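Local coordinates for phosphoribosylformylglycinamidine synthase 2 (Thermus thermophilus, PDB 3VIU), which belongs to the PurM-like AIR synthase-related family, with two pairs of N- and C-terminal domains, and binds ADP and a magnesium ion, at residues R28-L33 / A353-E358. Numbering follows the deposited sequence.
Sequences RVELLL and AEVPTE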
ATOM      1  N   ARG A  28      -1.615   7.662 -37.349  1.00 31.28           N
ATOM      2  CA  ARG A  28      -0.710   8.168 -36.323  1.00 29.61           C
ATOM      3  C   ARG A  28      -1.359   8.170 -34.930  1.00 29.32           C
ATOM      4  O   ARG A  28      -0.797   7.636 -33.973  1.00 28.18           O
ATOM      5  CB  ARG A  28      -0.243   9.580 -36.676  1.00 30.37           C
ATOM      6  CG  ARG A  28       0.749  10.155 -35.680  1.00 33.50           C
ATOM      7  CD  ARG A  28       0.972  11.643 -35.881  1.00 36.04           C
ATOM      8  NE  ARG A  28       1.626  12.247 -34.720  1.00 38.29           N
ATOM      9  CZ  ARG A  28       2.860  11.950 -34.315  1.00 41.24           C
ATOM     10  NH1 ARG A  28       3.590  11.055 -34.976  1.00 40.56           N
ATOM     11  NH2 ARG A  28       3.365  12.543 -33.241  1.00 40.55           N
ATOM     12  N   VAL A  29      -2.543   8.765 -34.821  1.00 28.37           N
ATOM     13  CA  VAL A  29      -3.248   8.833 -33.544  1.00 27.89           C
ATOM     14  C   VAL A  29      -3.447   7.450 -32.924  1.00 28.66           C
ATOM     15  O   VAL A  29      -3.070   7.217 -31.773  1.00 27.47           O
ATOM     16  CB  VAL A  29      -4.627   9.513 -33.705  1.00 26.53           C
ATOM     17  CG1 VAL A  29      -5.413   9.414 -32.410  1.00 26.18           C
ATOM     18  CG2 VAL A  29      -4.441  10.970 -34.096  1.00 25.73           C
ATOM     19  N   GLU A  30      -4.041   6.540 -33.690  1.00 28.57           N
ATOM     20  CA  GLU A  30      -4.282   5.184 -33.215  1.00 30.15           C
ATOM     21  C   GLU A  30      -2.988   4.520 -32.739  1.00 30.18           C
ATOM     22  O   GLU A  30      -2.981   3.785 -31.745  1.00 29.73           O
ATOM     23  CB  GLU A  30      -4.938   4.358 -34.328  1.00 31.13           C
ATOM     24  CG  GLU A  30      -6.361   4.806 -34.641  1.00 33.32           C
ATOM     25  CD  GLU A  30      -6.963   4.117 -35.850  1.00 35.55           C
ATOM     26  OE1 GLU A  30      -8.208   4.126 -35.972  1.00 35.25           O
ATOM     27  OE2 GLU A  30      -6.197   3.578 -36.681  1.00 37.33           O
ATOM     28  N   LEU A  31      -1.891   4.789 -33.442  1.00 29.33           N
ATOM     29  CA  LEU A  31      -0.611   4.213 -33.065  1.00 29.13           C
ATOM     30  C   LEU A  31      -0.240   4.718 -31.673  1.00 28.48           C
ATOM     31  O   LEU A  31       0.145   3.939 -30.799  1.00 28.29           O
ATOM     32  CB  LEU A  31       0.477   4.612 -34.064  1.00 30.19           C
ATOM     33  CG  LEU A  31       1.406   3.495 -34.563  1.00 32.00           C
ATOM     34  CD1 LEU A  31       2.568   4.125 -35.305  1.00 32.18           C
ATOM     35  CD2 LEU A  31       1.929   2.660 -33.408  1.00 30.67           C
ATOM     36  N   LEU A  32      -0.361   6.028 -31.476  1.00 26.40           N
ATOM     37  CA  LEU A  32      -0.042   6.638 -30.193  1.00 24.74           C
ATOM     38  C   LEU A  32      -0.907   6.060 -29.072  1.00 24.71           C
ATOM     39  O   LEU A  32      -0.448   5.926 -27.938  1.00 24.58           O
ATOM     40  CB  LEU A  32      -0.201   8.163 -30.288  1.00 23.29           C
ATOM     41  CG  LEU A  32       1.074   8.989 -30.546  1.00 23.62           C
ATOM     42  CD1 LEU A  32       2.052   8.217 -31.402  1.00 23.94           C
ATOM     43  CD2 LEU A  32       0.710  10.305 -31.217  1.00 21.27           C
ATOM     44  N   LEU A  33      -2.149   5.703 -29.388  1.00 24.09           N
ATOM     45  CA  LEU A  33      -3.039   5.125 -28.389  1.00 24.41           C
ATOM     46  C   LEU A  33      -2.501   3.766 -27.917  1.00 25.70           C
ATOM     47  O   LEU A  33      -2.468   3.477 -26.714  1.00 25.79           O
ATOM     48  CB  LEU A  33      -4.454   4.955 -28.963  1.00 23.64           C
ATOM     49  CG  LEU A  33      -5.233   6.215 -29.384  1.00 25.07           C
ATOM     50  CD1 LEU A  33      -6.620   5.816 -29.872  1.00 24.12           C
ATOM     51  CD2 LEU A  33      -5.351   7.188 -28.218  1.00 20.16           C
ATOM     52  N   ALA A 353     -10.085   8.313 -35.133  1.00 26.96           N
ATOM     53  CA  ALA A 353      -9.663   7.035 -34.583  1.00 27.32           C
ATOM     54  C   ALA A 353     -10.862   6.151 -34.292  1.00 28.05           C
ATOM     55  O   ALA A 353     -11.910   6.620 -33.840  1.00 27.68           O
ATOM     56  CB  ALA A 353      -8.850   7.246 -33.313  1.00 27.93           C
ATOM     57  N   GLU A 354     -10.696   4.862 -34.549  1.00 27.93           N
ATOM     58  CA  GLU A 354     -11.753   3.897 -34.321  1.00 29.72           C
ATOM     59  C   GLU A 354     -11.115   2.528 -34.215  1.00 30.49           C
ATOM     60  O   GLU A 354     -10.994   1.801 -35.202  1.00 32.63           O
ATOM     61  CB  GLU A 354     -12.758   3.931 -35.473  1.00 30.91           C
ATOM     62  CG  GLU A 354     -13.783   2.814 -35.429  1.00 34.49           C
ATOM     63  CD  GLU A 354     -14.934   3.046 -36.377  1.00 35.91           C
ATOM     64  OE1 GLU A 354     -15.827   3.858 -36.043  1.00 36.78           O
ATOM     65  OE2 GLU A 354     -14.939   2.419 -37.460  1.00 38.40           O
ATOM     66  N   VAL A 355     -10.696   2.179 -33.008  1.00 28.83           N
ATOM     67  CA  VAL A 355     -10.057   0.898 -32.798  1.00 27.88           C
ATOM     68  C   VAL A 355     -10.946   0.036 -31.924  1.00 27.56           C
ATOM     69  O   VAL A 355     -11.667   0.546 -31.066  1.00 27.84           O
ATOM     70  CB  VAL A 355      -8.688   1.085 -32.130  1.00 26.85           C
ATOM     71  CG1 VAL A 355      -7.932   2.209 -32.824  1.00 27.01           C
ATOM     72  CG2 VAL A 355      -8.856   1.391 -30.665  1.00 26.82           C
ATOM     73  N   PRO A 356     -10.935  -1.284 -32.154  1.00 26.58           N
ATOM     74  CA  PRO A 356     -11.770  -2.169 -31.339  1.00 26.84           C
ATOM     75  C   PRO A 356     -11.358  -2.077 -29.866  1.00 27.43           C
ATOM     76  O   PRO A 356     -10.171  -1.995 -29.554  1.00 27.63           O
ATOM     77  CB  PRO A 356     -11.499  -3.547 -31.943  1.00 25.29           C
ATOM     78  CG  PRO A 356     -11.233  -3.228 -33.381  1.00 24.39           C
ATOM     79  CD  PRO A 356     -10.344  -2.011 -33.290  1.00 24.49           C
ATOM     80  N   THR A 357     -12.347  -2.079 -28.975  1.00 27.28           N
ATOM     81  CA  THR A 357     -12.100  -1.997 -27.541  1.00 27.63           C
ATOM     82  C   THR A 357     -11.185  -3.128 -27.072  1.00 29.66           C
ATOM     83  O   THR A 357     -10.196  -2.886 -26.379  1.00 30.03           O
ATOM     84  CB  THR A 357     -13.420  -2.059 -26.746  1.00 26.14           C
ATOM     85  OG1 THR A 357     -14.099  -3.285 -27.044  1.00 28.19           O
ATOM     86  CG2 THR A 357     -14.319  -0.892 -27.115  1.00 24.22           C
ATOM     87  N   GLU A 358     -11.510  -4.358 -27.457  1.00 31.16           N
ATOM     88  CA  GLU A 358     -10.699  -5.512 -27.065  1.00 32.61           C
ATOM     89  C   GLU A 358      -9.229  -5.337 -27.437  1.00 31.71           C
ATOM     90  O   GLU A 358      -8.337  -5.669 -26.659  1.00 30.35           O
ATOM     91  CB  GLU A 358     -11.212  -6.788 -27.731  1.00 34.64           C
ATOM     92  CG  GLU A 358     -10.446  -8.021 -27.286  1.00 39.23           C
ATOM     93  CD  GLU A 358     -10.684  -9.221 -28.172  1.00 41.43           C
ATOM     94  OE1 GLU A 358     -10.221  -9.203 -29.333  1.00 43.32           O
ATOM     95  OE2 GLU A 358     -11.333 -10.179 -27.708  1.00 42.55           O
TER
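Helix 28-37 of the N-terminal linker domain packs here against the edge of a mixed sheet in the first AIR synthase-related C-terminal domain, meeting the outermost strand 350-356 just before it runs into helix 357-361. Within the two segments the helix and strand axes cross at -44° and come within 8.4 Å of each other. Glu-30 carries the contact. Its CG stands anti to the carbonyl carbon (chi1 -69°) and the chain beyond CG is extended, so the carboxylate is delivered to the strand backbone while the methylenes lie along Val-355. The two side chains run past one another in opposite directions, with Glu-30 CG 3.5 Å from Val-355 CG1; that methyl is anti to its own carbonyl carbon. A long acidic side chain suits this buried place because its aliphatic half packs against valine and its tip can accept a backbone N-H. Ala-353, the other strand residue whose CB points toward the helix, presents a small methyl, with CB 3.7 Å from Glu-30 CG; the small residue suits a spot where Glu-30, Val-29 and Leu-33 converge. Val-29 adds CG1, placed anti to the backbone N, at 4.2 Å from Ala-353 CB, and Leu-33, one helical turn on from Val-29, brings CD1 to 4.3 Å from the same methyl. Between Ala-353 and Val-355, Glu-354 starts its side chain on the side away from the helix, and its OE1 makes a salt bridge with Arg-344. The buried charge of Glu-30 is probably balanced by Arg-24, which forms a salt bridge with OE1 and also donates to Glu-354 O, so it joins the helix side to the strand backbone. The same OE1 uses its anti lone pair to accept a nearly straight hydrogen bond from Glu-354 N, 3.0 Å long with an angle of 168° at the hydrogen.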